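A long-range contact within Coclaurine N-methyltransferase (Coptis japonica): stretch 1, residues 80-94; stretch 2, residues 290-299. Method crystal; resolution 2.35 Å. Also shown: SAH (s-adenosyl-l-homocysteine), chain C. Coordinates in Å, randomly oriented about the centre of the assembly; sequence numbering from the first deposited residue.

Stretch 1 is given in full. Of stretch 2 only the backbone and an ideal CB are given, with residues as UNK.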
ATOM      1  N   GLU A  80      -5.260 -21.230 -33.595  1.00 72.16           N
ATOM      2  CA  GLU A  80      -6.112 -22.421 -33.668  1.00 74.51           C
ATOM      3  C   GLU A  80      -6.132 -23.196 -32.354  1.00 69.88           C
ATOM      4  O   GLU A  80      -7.129 -23.850 -32.018  1.00 61.81           O
ATOM      5  CB  GLU A  80      -5.642 -23.350 -34.789  1.00 79.18           C
ATOM      6  CG  GLU A  80      -4.800 -22.680 -35.860  1.00 93.17           C
ATOM      7  CD  GLU A  80      -4.137 -23.686 -36.797  1.00108.42           C
ATOM      8  OE1 GLU A  80      -4.103 -24.897 -36.465  1.00105.90           O
ATOM      9  OE2 GLU A  80      -3.648 -23.264 -37.870  1.00116.75           O
ATOM     10  N   PHE A  81      -5.013 -23.131 -31.634  1.00 67.73           N
ATOM     11  CA  PHE A  81      -4.904 -23.708 -30.301  1.00 60.54           C
ATOM     12  C   PHE A  81      -5.630 -22.851 -29.273  1.00 68.74           C
ATOM     13  O   PHE A  81      -6.242 -23.375 -28.351  1.00 76.99           O
ATOM     14  CB  PHE A  81      -3.442 -23.862 -29.880  1.00 54.60           C
ATOM     15  CG  PHE A  81      -3.274 -24.322 -28.455  1.00 56.92           C
ATOM     16  CD1 PHE A  81      -3.847 -25.519 -28.020  1.00 60.62           C
ATOM     17  CD2 PHE A  81      -2.570 -23.555 -27.543  1.00 50.07           C
ATOM     18  CE1 PHE A  81      -3.707 -25.946 -26.702  1.00 48.01           C
ATOM     19  CE2 PHE A  81      -2.426 -23.969 -26.231  1.00 51.58           C
ATOM     20  CZ  PHE A  81      -2.996 -25.173 -25.808  1.00 55.59           C
ATOM     21  N   LEU A  82      -5.556 -21.534 -29.430  1.00 64.45           N
ATOM     22  CA  LEU A  82      -6.149 -20.641 -28.444  1.00 61.46           C
ATOM     23  C   LEU A  82      -7.688 -20.695 -28.482  1.00 54.86           C
ATOM     24  O   LEU A  82      -8.323 -20.636 -27.440  1.00 48.41           O
ATOM     25  CB  LEU A  82      -5.617 -19.207 -28.638  1.00 58.80           C
ATOM     26  CG  LEU A  82      -4.124 -19.113 -28.276  1.00 60.50           C
ATOM     27  CD1 LEU A  82      -3.551 -17.743 -28.569  1.00 56.05           C
ATOM     28  CD2 LEU A  82      -3.853 -19.501 -26.805  1.00 58.07           C
ATOM     29  N   LYS A  83      -8.278 -20.867 -29.665  1.00 53.01           N
ATOM     30  CA  LYS A  83      -9.740 -20.917 -29.754  1.00 57.87           C
ATOM     31  C   LYS A  83     -10.307 -22.162 -29.077  1.00 61.12           C
ATOM     32  O   LYS A  83     -11.489 -22.189 -28.706  1.00 62.83           O
ATOM     33  CB  LYS A  83     -10.236 -20.848 -31.197  1.00 60.21           C
ATOM     34  CG  LYS A  83      -9.272 -20.180 -32.176  1.00 68.00           C
ATOM     35  CD  LYS A  83      -9.949 -19.876 -33.516  1.00 67.75           C
ATOM     36  CE  LYS A  83     -10.929 -18.707 -33.373  1.00 77.51           C
ATOM     37  NZ  LYS A  83     -11.122 -17.970 -34.670  1.00 89.88           N
ATOM     38  N   ILE A  84      -9.476 -23.187 -28.915  1.00 63.93           N
ATOM     39  CA  ILE A  84      -9.890 -24.392 -28.218  1.00 65.21           C
ATOM     40  C   ILE A  84      -9.720 -24.225 -26.696  1.00 65.50           C
ATOM     41  O   ILE A  84     -10.642 -24.509 -25.916  1.00 56.09           O
ATOM     42  CB  ILE A  84      -9.099 -25.591 -28.728  1.00 61.54           C
ATOM     43  CG1 ILE A  84      -9.411 -25.838 -30.206  1.00 63.93           C
ATOM     44  CG2 ILE A  84      -9.440 -26.837 -27.943  1.00 61.83           C
ATOM     45  CD1 ILE A  84      -8.486 -26.833 -30.863  1.00 64.60           C
ATOM     46  N   MET A  85      -8.548 -23.756 -26.278  1.00 60.95           N
ATOM     47  CA  MET A  85      -8.294 -23.618 -24.857  1.00 60.74           C
ATOM     48  C   MET A  85      -9.022 -22.410 -24.268  1.00 63.78           C
ATOM     49  O   MET A  85      -9.638 -22.526 -23.212  1.00 62.88           O
ATOM     50  CB  MET A  85      -6.800 -23.518 -24.569  1.00 57.87           C
ATOM     51  CG  MET A  85      -6.490 -23.652 -23.087  1.00 59.43           C
ATOM     52  SD  MET A  85      -4.741 -23.599 -22.662  1.00 62.15           S
ATOM     53  CE  MET A  85      -4.432 -21.825 -22.629  1.00 63.05           C
ATOM     54  N   ASN A  86      -8.948 -21.258 -24.941  1.00 59.86           N
ATOM     55  CA  ASN A  86      -9.621 -20.046 -24.460  1.00 52.77           C
ATOM     56  C   ASN A  86     -11.091 -20.072 -24.863  1.00 56.17           C
ATOM     57  O   ASN A  86     -11.495 -20.890 -25.694  1.00 53.28           O
ATOM     58  CB  ASN A  86      -8.959 -18.772 -25.001  1.00 55.77           C
ATOM     59  CG  ASN A  86      -7.511 -18.606 -24.538  1.00 65.25           C
ATOM     60  OD1 ASN A  86      -6.969 -19.446 -23.804  1.00 66.50           O
ATOM     61  ND2 ASN A  86      -6.874 -17.521 -24.982  1.00 62.72           N
ATOM     62  N   GLY A  87     -11.885 -19.178 -24.270  1.00 61.27           N
ATOM     63  CA  GLY A  87     -13.289 -19.014 -24.631  1.00 59.11           C
ATOM     64  C   GLY A  87     -13.462 -18.199 -25.903  1.00 62.70           C
ATOM     65  O   GLY A  87     -12.504 -18.026 -26.657  1.00 75.13           O
ATOM     66  N   SER A  88     -14.670 -17.684 -26.133  1.00 58.92           N
ATOM     67  CA  SER A  88     -15.023 -17.010 -27.394  1.00 60.77           C
ATOM     68  C   SER A  88     -14.197 -15.778 -27.772  1.00 64.57           C
ATOM     69  O   SER A  88     -14.046 -15.490 -28.963  1.00 72.68           O
ATOM     70  CB  SER A  88     -16.486 -16.583 -27.371  1.00 62.31           C
ATOM     71  OG  SER A  88     -17.351 -17.673 -27.522  1.00 69.80           O
ATOM     72  N   ASN A  89     -13.707 -15.030 -26.782  1.00 62.39           N
ATOM     73  CA  ASN A  89     -12.951 -13.803 -27.045  1.00 68.63           C
ATOM     74  C   ASN A  89     -11.440 -14.006 -26.957  1.00 67.95           C
ATOM     75  O   ASN A  89     -10.667 -13.075 -27.201  1.00 74.40           O
ATOM     76  CB  ASN A  89     -13.357 -12.677 -26.083  1.00 73.94           C
ATOM     77  CG  ASN A  89     -14.859 -12.544 -25.918  1.00 86.08           C
ATOM     78  OD1 ASN A  89     -15.464 -13.190 -25.060  1.00 84.39           O
ATOM     79  ND2 ASN A  89     -15.466 -11.702 -26.743  1.00 98.36           N
ATOM     80  N   LEU A  90     -11.024 -15.223 -26.618  1.00 63.07           N
ATOM     81  CA  LEU A  90      -9.611 -15.549 -26.550  1.00 62.84           C
ATOM     82  C   LEU A  90      -8.933 -14.649 -25.530  1.00 65.83           C
ATOM     83  O   LEU A  90      -7.904 -14.028 -25.803  1.00 70.24           O
ATOM     84  CB  LEU A  90      -8.953 -15.401 -27.918  1.00 61.32           C
ATOM     85  CG  LEU A  90      -9.665 -16.108 -29.070  1.00 59.61           C
ATOM     86  CD1 LEU A  90      -8.927 -15.861 -30.367  1.00 53.70           C
ATOM     87  CD2 LEU A  90      -9.789 -17.586 -28.794  1.00 55.29           C
ATOM     88  N   LYS A  91      -9.530 -14.571 -24.348  1.00 62.67           N
ATOM     89  CA  LYS A  91      -8.965 -13.777 -23.278  1.00 58.03           C
ATOM     90  C   LYS A  91      -7.921 -14.610 -22.561  1.00 56.30           C
ATOM     91  O   LYS A  91      -8.250 -15.625 -21.950  1.00 66.62           O
ATOM     92  CB  LYS A  91     -10.060 -13.316 -22.321  1.00 53.33           C
ATOM     93  CG  LYS A  91      -9.595 -12.302 -21.270  1.00 44.43           C
ATOM     94  CD  LYS A  91     -10.779 -11.809 -20.440  1.00 40.99           C
ATOM     95  CE  LYS A  91     -10.484 -10.449 -19.842  1.00 40.26           C
ATOM     96  NZ  LYS A  91      -9.388 -10.524 -18.848  1.00 40.72           N
ATOM     97  N   GLY A  92      -6.664 -14.185 -22.645  1.00 45.43           N
ATOM     98  CA  GLY A  92      -5.558 -14.943 -22.079  1.00 41.02           C
ATOM     99  C   GLY A  92      -5.131 -14.348 -20.754  1.00 48.56           C
ATOM    100  O   GLY A  92      -3.939 -14.270 -20.440  1.00 55.25           O
ATOM    101  N   SER A  93      -6.134 -13.932 -19.982  1.00 42.35           N
ATOM    102  CA  SER A  93      -5.949 -13.276 -18.698  1.00 39.44           C
ATOM    103  C   SER A  93      -7.201 -13.505 -17.818  1.00 47.10           C
ATOM    104  O   SER A  93      -8.209 -14.053 -18.282  1.00 47.29           O
ATOM    105  CB  SER A  93      -5.699 -11.778 -18.908  1.00 41.99           C
ATOM    106  OG  SER A  93      -6.687 -11.217 -19.774  1.00 40.57           O
ATOM    107  N   CYS A  94      -7.148 -13.068 -16.563  1.00 41.85           N
ATOM    108  CA  CYS A  94      -8.181 -13.421 -15.583  1.00 43.68           C
ATOM    109  C   CYS A  94      -9.631 -13.137 -16.015  1.00 46.89           C
ATOM    110  O   CYS A  94      -9.950 -12.057 -16.496  1.00 52.09           O
ATOM    111  CB  CYS A  94      -7.897 -12.693 -14.271  1.00 42.74           C
ATOM    112  SG  CYS A  94      -8.910 -13.262 -12.922  1.00 57.47           S
ATOM    113  N   UNK A 290     -11.026 -23.799 -16.299  1.00 47.86           N
ATOM    114  CA  UNK A 290     -11.937 -23.970 -17.418  1.00 56.25           C
ATOM    115  C   UNK A 290     -11.131 -24.219 -18.687  1.00 49.89           C
ATOM    116  O   UNK A 290     -11.570 -24.943 -19.580  1.00 46.69           O
ATOM    117  CB  UNK A 290     -12.843 -22.748 -17.578  1.00 56.25           C
ATOM    118  N   UNK A 291      -9.948 -23.612 -18.735  1.00 42.37           N
ATOM    119  CA  UNK A 291      -8.999 -23.810 -19.810  1.00 53.02           C
ATOM    120  C   UNK A 291      -8.533 -25.269 -19.849  1.00 60.65           C
ATOM    121  O   UNK A 291      -8.485 -25.903 -20.913  1.00 58.85           O
ATOM    122  CB  UNK A 291      -7.806 -22.866 -19.647  1.00 53.02           C
ATOM    123  N   UNK A 292      -8.180 -25.787 -18.674  1.00 58.13           N
ATOM    124  CA  UNK A 292      -7.711 -27.160 -18.546  1.00 51.85           C
ATOM    125  C   UNK A 292      -8.779 -28.171 -18.983  1.00 46.09           C
ATOM    126  O   UNK A 292      -8.473 -29.105 -19.717  1.00 46.67           O
ATOM    127  CB  UNK A 292      -7.291 -27.434 -17.101  1.00 51.85           C
ATOM    128  N   UNK A 293     -10.026 -27.978 -18.549  1.00 52.86           N
ATOM    129  CA  UNK A 293     -11.137 -28.827 -19.013  1.00 57.90           C
ATOM    130  C   UNK A 293     -11.218 -28.831 -20.530  1.00 54.98           C
ATOM    131  O   UNK A 293     -11.537 -29.844 -21.137  1.00 58.64           O
ATOM    132  CB  UNK A 293     -12.465 -28.350 -18.423  1.00 57.90           C
ATOM    133  N   UNK A 294     -10.945 -27.681 -21.136  1.00 51.45           N
ATOM    134  CA  UNK A 294     -11.068 -27.553 -22.579  1.00 58.23           C
ATOM    135  C   UNK A 294      -9.956 -28.267 -23.316  1.00 52.27           C
ATOM    136  O   UNK A 294     -10.172 -28.770 -24.405  1.00 61.33           O
ATOM    137  CB  UNK A 294     -11.084 -26.076 -22.977  1.00 58.23           C
ATOM    138  N   UNK A 295      -8.765 -28.304 -22.727  1.00 47.23           N
ATOM    139  CA  UNK A 295      -7.684 -29.107 -23.282  1.00 48.11           C
ATOM    140  C   UNK A 295      -8.107 -30.572 -23.375  1.00 50.75           C
ATOM    141  O   UNK A 295      -8.406 -31.069 -24.457  1.00 57.43           O
ATOM    142  CB  UNK A 295      -6.420 -28.967 -22.432  1.00 48.11           C
ATOM    143  N   UNK A 296      -8.182 -31.232 -22.221  1.00 52.00           N
ATOM    144  CA  UNK A 296      -8.527 -32.659 -22.094  1.00 56.24           C
ATOM    145  C   UNK A 296      -9.740 -33.143 -22.897  1.00 56.87           C
ATOM    146  O   UNK A 296      -9.835 -34.314 -23.255  1.00 58.26           O
ATOM    147  CB  UNK A 296      -8.781 -32.969 -20.617  1.00 56.24           C
ATOM    148  N   UNK A 297     -10.675 -32.244 -23.159  1.00 59.12           N
ATOM    149  CA  UNK A 297     -11.886 -32.601 -23.881  1.00 56.33           C
ATOM    150  C   UNK A 297     -11.664 -32.537 -25.399  1.00 58.71           C
ATOM    151  O   UNK A 297     -12.452 -33.074 -26.183  1.00 62.40           O
ATOM    152  CB  UNK A 297     -13.034 -31.676 -23.472  1.00 56.33           C
ATOM    153  N   UNK A 298     -10.587 -31.879 -25.818  1.00 59.83           N
ATOM    154  CA  UNK A 298     -10.312 -31.760 -27.245  1.00 64.50           C
ATOM    155  C   UNK A 298      -8.922 -32.244 -27.584  1.00 66.56           C
ATOM    156  O   UNK A 298      -8.265 -31.691 -28.464  1.00 67.00           O
ATOM    157  CB  UNK A 298     -10.484 -30.311 -27.704  1.00 64.50           C
ATOM    158  N   UNK A 299      -8.468 -33.269 -26.875  1.00 66.22           N
ATOM    159  CA  UNK A 299      -7.182 -33.873 -27.168  1.00 66.41           C
ATOM    160  C   UNK A 299      -7.207 -34.492 -28.558  1.00 74.32           C
ATOM    161  O   UNK A 299      -6.175 -34.593 -29.215  1.00 77.80           O
ATOM    162  CB  UNK A 299      -6.823 -34.923 -26.115  1.00 66.41           C
TER
HETATM  163  N   SAH C 501      -3.713  -8.390 -22.491  1.00 52.43           N
HETATM  164  CA  SAH C 501      -4.038  -9.649 -23.146  1.00 58.27           C
HETATM  165  CB  SAH C 501      -2.910 -10.657 -22.976  1.00 61.14           C
HETATM  166  CG  SAH C 501      -2.135 -10.577 -21.664  1.00 62.33           C
HETATM  167  SD  SAH C 501      -0.684 -11.667 -21.695  1.00 71.02           S
HETATM  168  C   SAH C 501      -5.330 -10.246 -22.612  1.00 56.36           C
HETATM  169  O   SAH C 501      -5.774  -9.816 -21.547  1.00 58.08           O
HETATM  170  OXT SAH C 501      -5.934 -11.149 -23.217  1.00 51.87           O
HETATM  171  C5' SAH C 501       0.487 -10.300 -21.926  1.00 53.42           C
HETATM  172  C4' SAH C 501       0.375  -9.585 -23.277  1.00 68.55           C
HETATM  173  O4' SAH C 501       1.358  -8.568 -23.382  1.00 70.32           O
HETATM  174  C3' SAH C 501       0.591 -10.520 -24.459  1.00 76.99           C
HETATM  175  O3' SAH C 501      -0.264 -10.133 -25.505  1.00 82.08           O
HETATM  176  C2' SAH C 501       2.003 -10.258 -24.921  1.00 71.42           C
HETATM  177  O2' SAH C 501       2.068 -10.449 -26.313  1.00 71.09           O
HETATM  178  C1' SAH C 501       2.195  -8.799 -24.510  1.00 67.04           C
HETATM  179  N9  SAH C 501       3.604  -8.451 -24.216  1.00 62.24           N
HETATM  180  C8  SAH C 501       4.485  -9.083 -23.364  1.00 66.04           C
HETATM  181  N7  SAH C 501       5.671  -8.423 -23.406  1.00 65.32           N
HETATM  182  C5  SAH C 501       5.561  -7.379 -24.274  1.00 60.28           C
HETATM  183  C6  SAH C 501       6.455  -6.392 -24.705  1.00 69.53           C
HETATM  184  N6  SAH C 501       7.709  -6.347 -24.246  1.00 75.98           N
HETATM  185  N1  SAH C 501       6.031  -5.450 -25.625  1.00 67.44           N
HETATM  186  C2  SAH C 501       4.738  -5.491 -26.117  1.00 60.64           C
HETATM  187  N3  SAH C 501       3.860  -6.466 -25.688  1.00 50.05           N
HETATM  188  C4  SAH C 501       4.268  -7.393 -24.786  1.00 51.24           C

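Position 290 lies in a helix, with no atom of stretch 1 within 5.5 Å of its ideal CB. Many helix-compatible side chains would suit. It is Glu-290, and its carboxylate pairs with position 293.

Position 291 is where the backbones come nearest: its CA is 5.1 Å from Met-85 CA. The CA-to-CB bond points sideways, and the ideal CB is 3.8 Å from Met-85 CG. Beyond it, stretch 1 offers Asn-86 OD1 and the carbonyls of Met-85 and Lys-91. A long or aromatic side chain would suit, and a donor could be used. The residue is Trp-291, with chi1 m. Its CD1 is 3.1 Å from Met-85 O, and its CZ2 is 3.2 Å from Lys-91 O, which sits at the ring edge. Asn-86 OD1 lies over one ring face. Trp-291 NE1 donates to a water at 2.6 Å; the same water donates to Lys-91 O at 2.8 Å, so it bridges the stretches. CH2 is 3.9 Å from Gly-92 C. Gly-92 N in turn bonds SAH OXT at 3.2 Å, so the indole packs beside a loop that holds the ligand.

Position 292 points away from stretch 1, which sets little restriction. It is Leu-292. Position 293 is out of reach, so polar, charged or small side chains would all do. It is Lys-293, whose NZ forms a salt bridge with Glu-290 OE2 at 2.9 Å.

Position 294 points toward stretch 1. The ideal CB is 3.4 Å from Ile-84 O and 3.8 Å from Met-85 O, at the end of helix 80-85. Carbonyls gather here, so a long side chain with donors would suit; a small one would also fit. It is Arg-294. Its extended chain puts CD 3.2 Å from Met-85 O. Gly-87 CA lies over one face of the guanidinium, 4.1 Å from NH1.

Position 295 points sideways, with Met-85 CG 5.4 Å from the ideal CB. The Phe-81 ring lies further on. A branched or long apolar side chain could reach both. It is Leu-295, whose CD2 is 3.5 Å from Phe-81 CE1 and 3.8 Å from Met-85 CG.

Positions 296 and 297 have no stretch 1 atom near their ideal CB atoms, so polar, charged or small side chains would suit either. They are Asp-296 and Ala-297.

Position 298 has phi/psi of -126/35 and points toward Ile-84, with CG2 3.6 Å from the ideal CB. Small, apolar or amide side chains could suit. It is Asn-298. ND2 lies 3.6 Å from Ile-84 CG2 and donates to Arg-294 O at a very short 2.4 Å.

Position 299 points away from stretch 1, which leaves polar and apolar side chains equally possible. It is Leu-299, and makes no contact.

Stretch 2 290-299: EWLKRLDANL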
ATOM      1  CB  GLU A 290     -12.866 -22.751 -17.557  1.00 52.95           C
ATOM      2  CG  GLU A 290     -13.890 -22.619 -16.407  1.00 51.76           C
ATOM      3  CD  GLU A 290     -14.935 -23.736 -16.393  1.00 53.26           C
ATOM      4  OE1 GLU A 290     -15.508 -24.031 -17.463  1.00 52.09           O
ATOM      5  OE2 GLU A 290     -15.194 -24.316 -15.306  1.00 57.04           O
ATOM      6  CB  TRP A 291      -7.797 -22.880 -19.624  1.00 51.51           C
ATOM      7  CG  TRP A 291      -8.048 -21.435 -19.936  1.00 49.51           C
ATOM      8  CD1 TRP A 291      -9.089 -20.917 -20.649  1.00 47.01           C
ATOM      9  CD2 TRP A 291      -7.234 -20.318 -19.541  1.00 46.13           C
ATOM     10  NE1 TRP A 291      -8.972 -19.545 -20.727  1.00 42.48           N
ATOM     11  CE2 TRP A 291      -7.843 -19.153 -20.051  1.00 38.07           C
ATOM     12  CE3 TRP A 291      -6.049 -20.190 -18.798  1.00 42.41           C
ATOM     13  CZ2 TRP A 291      -7.307 -17.878 -19.857  1.00 32.77           C
ATOM     14  CZ3 TRP A 291      -5.515 -18.913 -18.602  1.00 30.12           C
ATOM     15  CH2 TRP A 291      -6.142 -17.781 -19.137  1.00 31.84           C
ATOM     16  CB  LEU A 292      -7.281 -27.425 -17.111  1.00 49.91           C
ATOM     17  CG  LEU A 292      -6.908 -28.858 -16.750  1.00 56.60           C
ATOM     18  CD1 LEU A 292      -5.683 -29.304 -17.544  1.00 57.45           C
ATOM     19  CD2 LEU A 292      -6.681 -29.002 -15.235  1.00 51.77           C
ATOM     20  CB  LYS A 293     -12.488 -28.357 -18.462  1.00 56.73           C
ATOM     21  CG  LYS A 293     -12.817 -28.749 -17.022  1.00 62.78           C
ATOM     22  CD  LYS A 293     -14.120 -28.053 -16.576  1.00 59.44           C
ATOM     23  CE  LYS A 293     -14.315 -28.101 -15.070  1.00 65.94           C
ATOM     24  NZ  LYS A 293     -15.394 -27.165 -14.589  1.00 70.93           N
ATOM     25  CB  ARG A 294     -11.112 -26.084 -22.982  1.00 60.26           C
ATOM     26  CG  ARG A 294     -12.453 -25.471 -22.688  1.00 64.57           C
ATOM     27  CD  ARG A 294     -12.483 -23.966 -22.884  1.00 63.89           C
ATOM     28  NE  ARG A 294     -13.849 -23.499 -22.711  1.00 67.63           N
ATOM     29  CZ  ARG A 294     -14.616 -23.061 -23.699  1.00 72.79           C
ATOM     30  NH1 ARG A 294     -14.140 -22.990 -24.937  1.00 68.69           N
ATOM     31  NH2 ARG A 294     -15.854 -22.672 -23.437  1.00 81.55           N
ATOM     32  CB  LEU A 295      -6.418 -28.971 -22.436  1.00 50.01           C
ATOM     33  CG  LEU A 295      -5.718 -27.620 -22.502  1.00 59.59           C
ATOM     34  CD1 LEU A 295      -4.398 -27.644 -21.740  1.00 62.53           C
ATOM     35  CD2 LEU A 295      -5.504 -27.247 -23.951  1.00 62.03           C
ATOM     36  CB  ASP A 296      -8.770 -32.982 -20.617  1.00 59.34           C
ATOM     37  CG  ASP A 296      -7.554 -32.718 -19.760  1.00 65.56           C
ATOM     38  OD1 ASP A 296      -6.427 -32.797 -20.301  1.00 68.16           O
ATOM     39  OD2 ASP A 296      -7.731 -32.416 -18.558  1.00 60.84           O
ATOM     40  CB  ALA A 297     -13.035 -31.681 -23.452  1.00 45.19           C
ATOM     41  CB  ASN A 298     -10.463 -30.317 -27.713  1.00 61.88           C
ATOM     42  CG  ASN A 298     -11.768 -29.708 -27.294  1.00 55.85           C
ATOM     43  OD1 ASN A 298     -12.806 -29.899 -27.938  1.00 58.23           O
ATOM     44  ND2 ASN A 298     -11.731 -28.969 -26.203  1.00 50.37           N
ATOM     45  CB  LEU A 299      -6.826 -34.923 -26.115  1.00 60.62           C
ATOM     46  CG  LEU A 299      -6.530 -34.261 -24.771  1.00 57.73           C
ATOM     47  CD1 LEU A 299      -6.348 -35.293 -23.663  1.00 65.88           C
ATOM     48  CD2 LEU A 299      -5.310 -33.359 -24.894  1.00 44.97           C
TER
HETATM   49  O   HOH W   1     -10.294 -17.583 -21.716  1.00 47.31           O
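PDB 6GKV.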